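Long-range contacts in indole-3-acetic acid-amido synthetase GH3.15 (Arabidopsis thaliana, PDB 6E1Q), which catalyses the ATP-dependent conjugation of the auxin precursor indole-3-butyric acid to glutamine, and possibly cysteine, and accepts the herbicide acid 2,4-DB as well: residues L95-G99 with S553-T557; F146-E150 with I188-T194. One frame throughout, in Å; residues are numbered along the deposited sequence.

Interaction 1: L95-G99 with S553-T557; sequences LTSSG and SQYKT
The side chain of Q554 reaches out (chi1 m, chi2 t, chi3 -53°) and brings its amide nitrogen, NE2, end-on up to the backbone of T96-S98. Q554 NE2 donates to T96 O at 3.0 Å with an N-H...O angle of 165°, a nearly straight bond; S98 N lies 3.4 Å from Q554 NE2, but both are donors. Q554 OE1 is bonded to S551 OG, which fixes the amide's orientation. The CA atoms of S98 and Q554, 6.3 Å apart, set the register. T96-S98 are extended and the chain turns a corner at S98-G99; Q554 is bent (phi/psi -103/5), then Y555 and K556 extend. K556 CE comes no closer than 4.1 Å to S98 OG, in a poorly ordered part of the loop. S97 and S98 bind ATP, and S97-G99 begin the Ser/Thr/Gly-rich phosphate-binding loop of ANL adenylating enzymes, here met by the C-terminal domain. With 169 Å² buried and one side-chain-to-backbone hydrogen bond, the chemistry implies a light junction, consistent with the mobile C-terminal domain of ANL relatives.

Interaction 2: F146-E150 with I188-T194; sequences FVTRE and ITTCADT
The backbones of F146-E150 and I188-T194, both irregular, cross with T148 CA and A192 CA 4.5 Å apart. V147 is extended, T148 bends (phi/psi -106/-13), T190 and C191 are extended, and A192 turns helical (-68/-30). One direct hydrogen bond joins them: C191 N donates to V147 O at 3.2 Å and 161°. Two CA-H...O contacts flank it, T190 CA to V147 O at 3.6 Å and T148 CA to C191 O at 3.3 Å, each with 150° at the hydrogen. Water 1 spans the same carbonyls, donating to C191 O at 2.9 Å and, weakly, to V147 O at 2.9 Å. The two segments follow strands 140-143 and 181-183, parallel neighbours in the large mixed sheet whose connection includes helix 162-172, so the contact ties loops at the C-terminal ends of adjacent strands. D193 is the N-cap of helix 194-207, which T194 begins. Van der Waals packing completes the interface, 398 Å² in all. At the helix start T194 CB lies 3.9 Å from F146 CE1, and T194 CG2 is 3.5 Å from T148 CG2 (chi1 p in both threonines). Farther along, T190 (chi1 m) brings CG2 to 3.2 Å from T148 O and 3.6 Å from R149 CA, while its OG1, buried without a hydrogen-bond partner, sits 3.5 Å from E150 CG. V147 CG1 approaches I188 O at 3.9 Å.

Interaction 2 is nested within the chain loop closed by interaction 1, and their centres are 14 Å apart. They touch: S553 CB packs 3.6 Å from F146 O, and V552, the residue just before 553-557, is touched by T148 and T194. The C-terminal domain segment thus meets both the ATP-binding loop and the crossed loops of interaction 2. R160 is a second link, sharing backbone hydrogen bonding with T96 and a long, weak ion pair with E150. The side chains of Q554 and F146 each lie about 9 Å from a bound (2,4-dichlorophenoxy)acetic acid, while S97 is about 4 Å, side chain to side chain, from the ATP-binding S329; interaction 2 holds none of the ATP- or substrate-binding residues.

Interaction 1: L95-G99 with S553-T557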
ATOM      1  N   LEU A  95       6.653  14.359   4.737  1.00 27.62           N
ATOM      2  CA  LEU A  95       6.108  13.300   3.908  1.00 33.94           C
ATOM      3  C   LEU A  95       4.583  13.329   3.959  1.00 35.25           C
ATOM      4  O   LEU A  95       3.998  13.353   5.047  1.00 33.06           O
ATOM      5  CB  LEU A  95       6.626  11.947   4.381  1.00 26.45           C
ATOM      6  CG  LEU A  95       8.130  11.683   4.256  1.00 28.56           C
ATOM      7  CD1 LEU A  95       8.460  10.271   4.738  1.00 34.57           C
ATOM      8  CD2 LEU A  95       8.665  11.883   2.843  1.00 34.44           C
ATOM      9  N   THR A  96       3.943  13.374   2.789  1.00 34.96           N
ATOM     10  CA  THR A  96       2.494  13.275   2.711  0.57 36.62           C
ATOM     11  C   THR A  96       2.111  11.803   2.681  1.00 32.86           C
ATOM     12  O   THR A  96       2.421  11.101   1.717  1.00 34.35           O
ATOM     13  CB  THR A  96       1.956  13.986   1.478  0.57 32.35           C
ATOM     14  OG1 THR A  96       2.420  15.330   1.489  0.57 46.54           O
ATOM     15  CG2 THR A  96       0.470  14.003   1.524  0.57 28.05           C
ATOM     16  N   SER A  97       1.424  11.359   3.714  1.00 44.35           N
ATOM     17  CA  SER A  97       1.088   9.956   3.869  1.00 50.70           C
ATOM     18  C   SER A  97      -0.312   9.691   3.331  1.00 59.11           C
ATOM     19  O   SER A  97      -1.142  10.600   3.227  1.00 51.50           O
ATOM     20  CB  SER A  97       1.191   9.560   5.346  1.00 50.32           C
ATOM     21  OG  SER A  97       0.371   8.460   5.661  1.00 73.44           O
ATOM     22  N   SER A  98      -0.541   8.442   2.936  1.00 72.20           N
ATOM     23  CA  SER A  98      -1.889   7.899   2.946  1.00 85.33           C
ATOM     24  C   SER A  98      -2.296   7.647   4.392  1.00 96.63           C
ATOM     25  O   SER A  98      -1.456   7.445   5.273  1.00110.99           O
ATOM     26  CB  SER A  98      -1.968   6.599   2.151  1.00 81.14           C
ATOM     27  OG  SER A  98      -1.555   5.507   2.957  1.00 74.98           O
ATOM     28  N   GLY A  99      -3.594   7.654   4.641  1.00 90.55           N
ATOM     29  CA  GLY A  99      -4.019   7.665   6.025  1.00 86.73           C
ATOM     30  C   GLY A  99      -4.015   9.097   6.513  1.00 78.37           C
ATOM     31  O   GLY A  99      -3.034   9.822   6.317  1.00 69.18           O
ATOM     32  N   SER A 553      -1.136   7.999  -7.068  1.00 35.04           N
ATOM     33  CA  SER A 553      -0.274   6.876  -6.710  0.50 35.77           C
ATOM     34  C   SER A 553      -0.611   6.300  -5.348  1.00 36.29           C
ATOM     35  O   SER A 553      -0.199   5.184  -5.035  1.00 38.16           O
ATOM     36  CB  SER A 553       1.181   7.327  -6.716  0.50 35.22           C
ATOM     37  OG  SER A 553       1.366   8.393  -5.799  0.50 35.81           O
ATOM     38  N   GLN A 554      -1.309   7.053  -4.513  1.00 34.37           N
ATOM     39  CA  GLN A 554      -1.705   6.549  -3.215  1.00 36.10           C
ATOM     40  C   GLN A 554      -3.167   6.141  -3.193  1.00 35.79           C
ATOM     41  O   GLN A 554      -3.675   5.758  -2.139  1.00 35.79           O
ATOM     42  CB  GLN A 554      -1.410   7.598  -2.137  1.00 40.38           C
ATOM     43  CG  GLN A 554       0.088   7.759  -1.832  1.00 47.00           C
ATOM     44  CD  GLN A 554       0.425   9.045  -1.062  1.00 59.84           C
ATOM     45  OE1 GLN A 554       0.051  10.148  -1.464  1.00 65.29           O
ATOM     46  NE2 GLN A 554       1.148   8.898   0.042  1.00 64.04           N
ATOM     47  N   TYR A 555      -3.855   6.194  -4.334  1.00 32.51           N
ATOM     48  CA  TYR A 555      -5.285   5.900  -4.327  1.00 32.23           C
ATOM     49  C   TYR A 555      -5.536   4.424  -4.038  1.00 32.98           C
ATOM     50  O   TYR A 555      -4.904   3.542  -4.631  1.00 29.62           O
ATOM     51  CB  TYR A 555      -5.939   6.279  -5.656  1.00 29.73           C
ATOM     52  CG  TYR A 555      -7.418   5.960  -5.653  1.00 28.32           C
ATOM     53  CD1 TYR A 555      -8.349   6.896  -5.188  1.00 30.57           C
ATOM     54  CD2 TYR A 555      -7.886   4.717  -6.079  1.00 25.35           C
ATOM     55  CE1 TYR A 555      -9.718   6.600  -5.164  1.00 32.02           C
ATOM     56  CE2 TYR A 555      -9.244   4.415  -6.058  1.00 28.29           C
ATOM     57  CZ  TYR A 555     -10.158   5.365  -5.600  1.00 29.75           C
ATOM     58  OH  TYR A 555     -11.517   5.076  -5.574  1.00 29.01           O
ATOM     59  N   LYS A 556      -6.474   4.162  -3.128  1.00 28.18           N
ATOM     60  CA  LYS A 556      -7.021   2.833  -2.908  1.00 28.10           C
ATOM     61  C   LYS A 556      -8.533   2.940  -2.925  1.00 31.42           C
ATOM     62  O   LYS A 556      -9.098   3.928  -2.452  1.00 29.11           O
ATOM     63  CB  LYS A 556      -6.585   2.229  -1.558  1.00 32.39           C
ATOM     64  CG  LYS A 556      -5.190   2.592  -1.095  1.00 36.92           C
ATOM     65  CD  LYS A 556      -4.932   1.997   0.285  1.00 35.93           C
ATOM     66  CE  LYS A 556      -3.881   2.773   1.046  1.00 53.20           C
ATOM     67  NZ  LYS A 556      -2.771   1.907   1.506  1.00 59.12           N
ATOM     68  N   THR A 557      -9.187   1.918  -3.450  1.00 24.49           N
ATOM     69  CA  THR A 557     -10.639   1.896  -3.360  1.00 26.48           C
ATOM     70  C   THR A 557     -11.070   1.918  -1.898  1.00 27.52           C
ATOM     71  O   THR A 557     -10.726   0.996  -1.145  1.00 31.40           O
ATOM     72  CB  THR A 557     -11.208   0.667  -4.061  1.00 28.38           C
ATOM     73  OG1 THR A 557     -10.794   0.677  -5.437  1.00 29.59           O
ATOM     74  CG2 THR A 557     -12.730   0.696  -3.995  1.00 23.90           C
TER

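Interaction 2: F146-E150 with I188-T194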
ATOM      1  N   PHE A 146       3.937   7.574 -10.434  1.00 30.97           N
ATOM      2  CA  PHE A 146       4.209   8.950 -10.812  1.00 48.75           C
ATOM      3  C   PHE A 146       3.433   9.888  -9.898  1.00 42.39           C
ATOM      4  O   PHE A 146       2.452   9.500  -9.266  1.00 45.24           O
ATOM      5  CB  PHE A 146       3.921   9.210 -12.300  1.00 56.90           C
ATOM      6  CG  PHE A 146       2.606   8.672 -12.790  1.00 59.13           C
ATOM      7  CD1 PHE A 146       1.421   9.343 -12.524  1.00 62.81           C
ATOM      8  CD2 PHE A 146       2.563   7.519 -13.563  1.00 60.17           C
ATOM      9  CE1 PHE A 146       0.210   8.864 -13.002  1.00 61.87           C
ATOM     10  CE2 PHE A 146       1.349   7.031 -14.041  1.00 59.43           C
ATOM     11  CZ  PHE A 146       0.175   7.705 -13.758  1.00 58.54           C
ATOM     12  N   VAL A 147       3.925  11.119  -9.801  1.00 38.88           N
ATOM     13  CA  VAL A 147       3.367  12.133  -8.916  1.00 43.26           C
ATOM     14  C   VAL A 147       2.810  13.276  -9.757  1.00 49.18           C
ATOM     15  O   VAL A 147       3.423  13.682 -10.752  1.00 48.52           O
ATOM     16  CB  VAL A 147       4.421  12.634  -7.907  1.00 48.73           C
ATOM     17  CG1 VAL A 147       5.695  13.023  -8.619  1.00 41.32           C
ATOM     18  CG2 VAL A 147       3.890  13.823  -7.148  1.00 64.13           C
ATOM     19  N   THR A 148       1.646  13.788  -9.357  1.00 49.36           N
ATOM     20  CA  THR A 148       0.927  14.794 -10.129  1.00 58.13           C
ATOM     21  C   THR A 148       1.010  16.191  -9.534  1.00 58.71           C
ATOM     22  O   THR A 148       0.647  17.155 -10.221  1.00 58.95           O
ATOM     23  CB  THR A 148      -0.550  14.401 -10.275  1.00 60.41           C
ATOM     24  OG1 THR A 148      -1.200  14.469  -8.998  1.00 66.75           O
ATOM     25  CG2 THR A 148      -0.656  12.990 -10.819  1.00 56.63           C
ATOM     26  N   ARG A 149       1.466  16.323  -8.290  1.00 51.48           N
ATOM     27  CA  ARG A 149       1.693  17.620  -7.674  1.00 53.83           C
ATOM     28  C   ARG A 149       2.468  17.425  -6.377  1.00 50.56           C
ATOM     29  O   ARG A 149       2.540  16.319  -5.821  1.00 45.62           O
ATOM     30  CB  ARG A 149       0.378  18.372  -7.403  1.00 60.16           C
ATOM     31  CG  ARG A 149      -0.467  17.721  -6.341  1.00 61.30           C
ATOM     32  CD  ARG A 149      -1.712  18.527  -5.959  1.00 60.31           C
ATOM     33  NE  ARG A 149      -2.178  18.027  -4.667  1.00 49.79           N
ATOM     34  CZ  ARG A 149      -3.387  18.222  -4.152  1.00 49.92           C
ATOM     35  NH1 ARG A 149      -4.301  18.926  -4.814  1.00 41.89           N
ATOM     36  NH2 ARG A 149      -3.676  17.691  -2.965  1.00 46.92           N
ATOM     37  N   GLU A 150       3.047  18.529  -5.916  1.00 41.22           N
ATOM     38  CA  GLU A 150       3.755  18.621  -4.650  1.00 54.42           C
ATOM     39  C   GLU A 150       3.517  20.028  -4.115  1.00 53.94           C
ATOM     40  O   GLU A 150       2.911  20.867  -4.785  1.00 46.56           O
ATOM     41  CB  GLU A 150       5.250  18.316  -4.819  1.00 56.06           C
ATOM     42  CG  GLU A 150       5.882  19.044  -5.996  1.00 75.81           C
ATOM     43  CD  GLU A 150       7.406  19.004  -5.984  1.00 86.80           C
ATOM     44  OE1 GLU A 150       7.977  18.065  -5.386  1.00 86.98           O
ATOM     45  OE2 GLU A 150       8.030  19.913  -6.581  1.00 86.96           O
ATOM     46  N   ILE A 188       9.688  11.682  -9.880  1.00 69.08           N
ATOM     47  CA  ILE A 188      10.215  12.796  -9.100  1.00 68.10           C
ATOM     48  C   ILE A 188       9.667  14.135  -9.596  1.00 68.04           C
ATOM     49  O   ILE A 188       9.128  14.922  -8.814  1.00 66.36           O
ATOM     50  CB  ILE A 188      11.761  12.788  -9.098  1.00 64.51           C
ATOM     51  CG1 ILE A 188      12.290  11.454  -8.554  1.00 62.08           C
ATOM     52  CG2 ILE A 188      12.310  13.960  -8.275  1.00 65.15           C
ATOM     53  CD1 ILE A 188      13.747  11.169  -8.914  1.00 58.67           C
ATOM     54  N   THR A 189       9.782  14.402 -10.898  1.00 67.90           N
ATOM     55  CA  THR A 189       9.274  15.647 -11.465  1.00 64.18           C
ATOM     56  C   THR A 189       7.774  15.536 -11.708  1.00 59.32           C
ATOM     57  O   THR A 189       7.309  14.628 -12.405  1.00 52.57           O
ATOM     58  CB  THR A 189       9.994  16.000 -12.771  1.00 65.80           C
ATOM     59  OG1 THR A 189      11.405  16.073 -12.539  1.00 67.77           O
ATOM     60  CG2 THR A 189       9.505  17.356 -13.303  1.00 66.01           C
ATOM     61  N   THR A 190       7.028  16.475 -11.141  1.00 51.29           N
ATOM     62  CA  THR A 190       5.576  16.485 -11.216  1.00 53.46           C
ATOM     63  C   THR A 190       5.067  16.597 -12.661  1.00 48.86           C
ATOM     64  O   THR A 190       5.703  17.207 -13.529  1.00 52.08           O
ATOM     65  CB  THR A 190       5.062  17.633 -10.334  1.00 66.74           C
ATOM     66  OG1 THR A 190       5.143  17.248  -8.952  1.00 75.28           O
ATOM     67  CG2 THR A 190       3.653  18.072 -10.685  1.00 74.35           C
ATOM     68  N   CYS A 191       3.924  15.952 -12.919  1.00 37.02           N
ATOM     69  CA  CYS A 191       3.188  16.117 -14.174  1.00 48.18           C
ATOM     70  C   CYS A 191       1.707  16.026 -13.846  1.00 49.59           C
ATOM     71  O   CYS A 191       1.238  14.966 -13.422  1.00 50.03           O
ATOM     72  CB  CYS A 191       3.576  15.058 -15.210  1.00 52.13           C
ATOM     73  SG  CYS A 191       2.580  15.091 -16.770  1.00 52.41           S
ATOM     74  N   ALA A 192       0.971  17.124 -14.054  1.00 51.85           N
ATOM     75  CA  ALA A 192      -0.451  17.131 -13.719  1.00 59.36           C
ATOM     76  C   ALA A 192      -1.258  16.212 -14.632  1.00 63.08           C
ATOM     77  O   ALA A 192      -2.281  15.658 -14.209  1.00 70.39           O
ATOM     78  CB  ALA A 192      -1.001  18.558 -13.780  1.00 54.71           C
ATOM     79  N   ASP A 193      -0.821  16.035 -15.877  1.00 51.95           N
ATOM     80  CA  ASP A 193      -1.544  15.196 -16.831  1.00 42.45           C
ATOM     81  C   ASP A 193      -1.147  13.736 -16.619  1.00 41.65           C
ATOM     82  O   ASP A 193      -0.098  13.290 -17.089  1.00 45.60           O
ATOM     83  CB  ASP A 193      -1.251  15.647 -18.255  1.00 47.69           C
ATOM     84  CG  ASP A 193      -2.277  15.147 -19.238  1.00 52.37           C
ATOM     85  OD1 ASP A 193      -2.921  14.121 -18.933  1.00 49.99           O
ATOM     86  OD2 ASP A 193      -2.423  15.757 -20.322  1.00 65.30           O
ATOM     87  N   THR A 194      -1.992  12.979 -15.911  1.00 35.86           N
ATOM     88  CA  THR A 194      -1.682  11.575 -15.676  1.00 42.77           C
ATOM     89  C   THR A 194      -1.757  10.766 -16.964  1.00 34.32           C
ATOM     90  O   THR A 194      -1.131   9.707 -17.061  1.00 37.72           O
ATOM     91  CB  THR A 194      -2.625  10.969 -14.626  1.00 41.17           C
ATOM     92  OG1 THR A 194      -3.939  10.860 -15.184  1.00 38.50           O
ATOM     93  CG2 THR A 194      -2.699  11.846 -13.397  1.00 45.89           C
TER
HETATM   94  O   HOH W   1       2.081  12.256 -12.902  1.00 50.51           O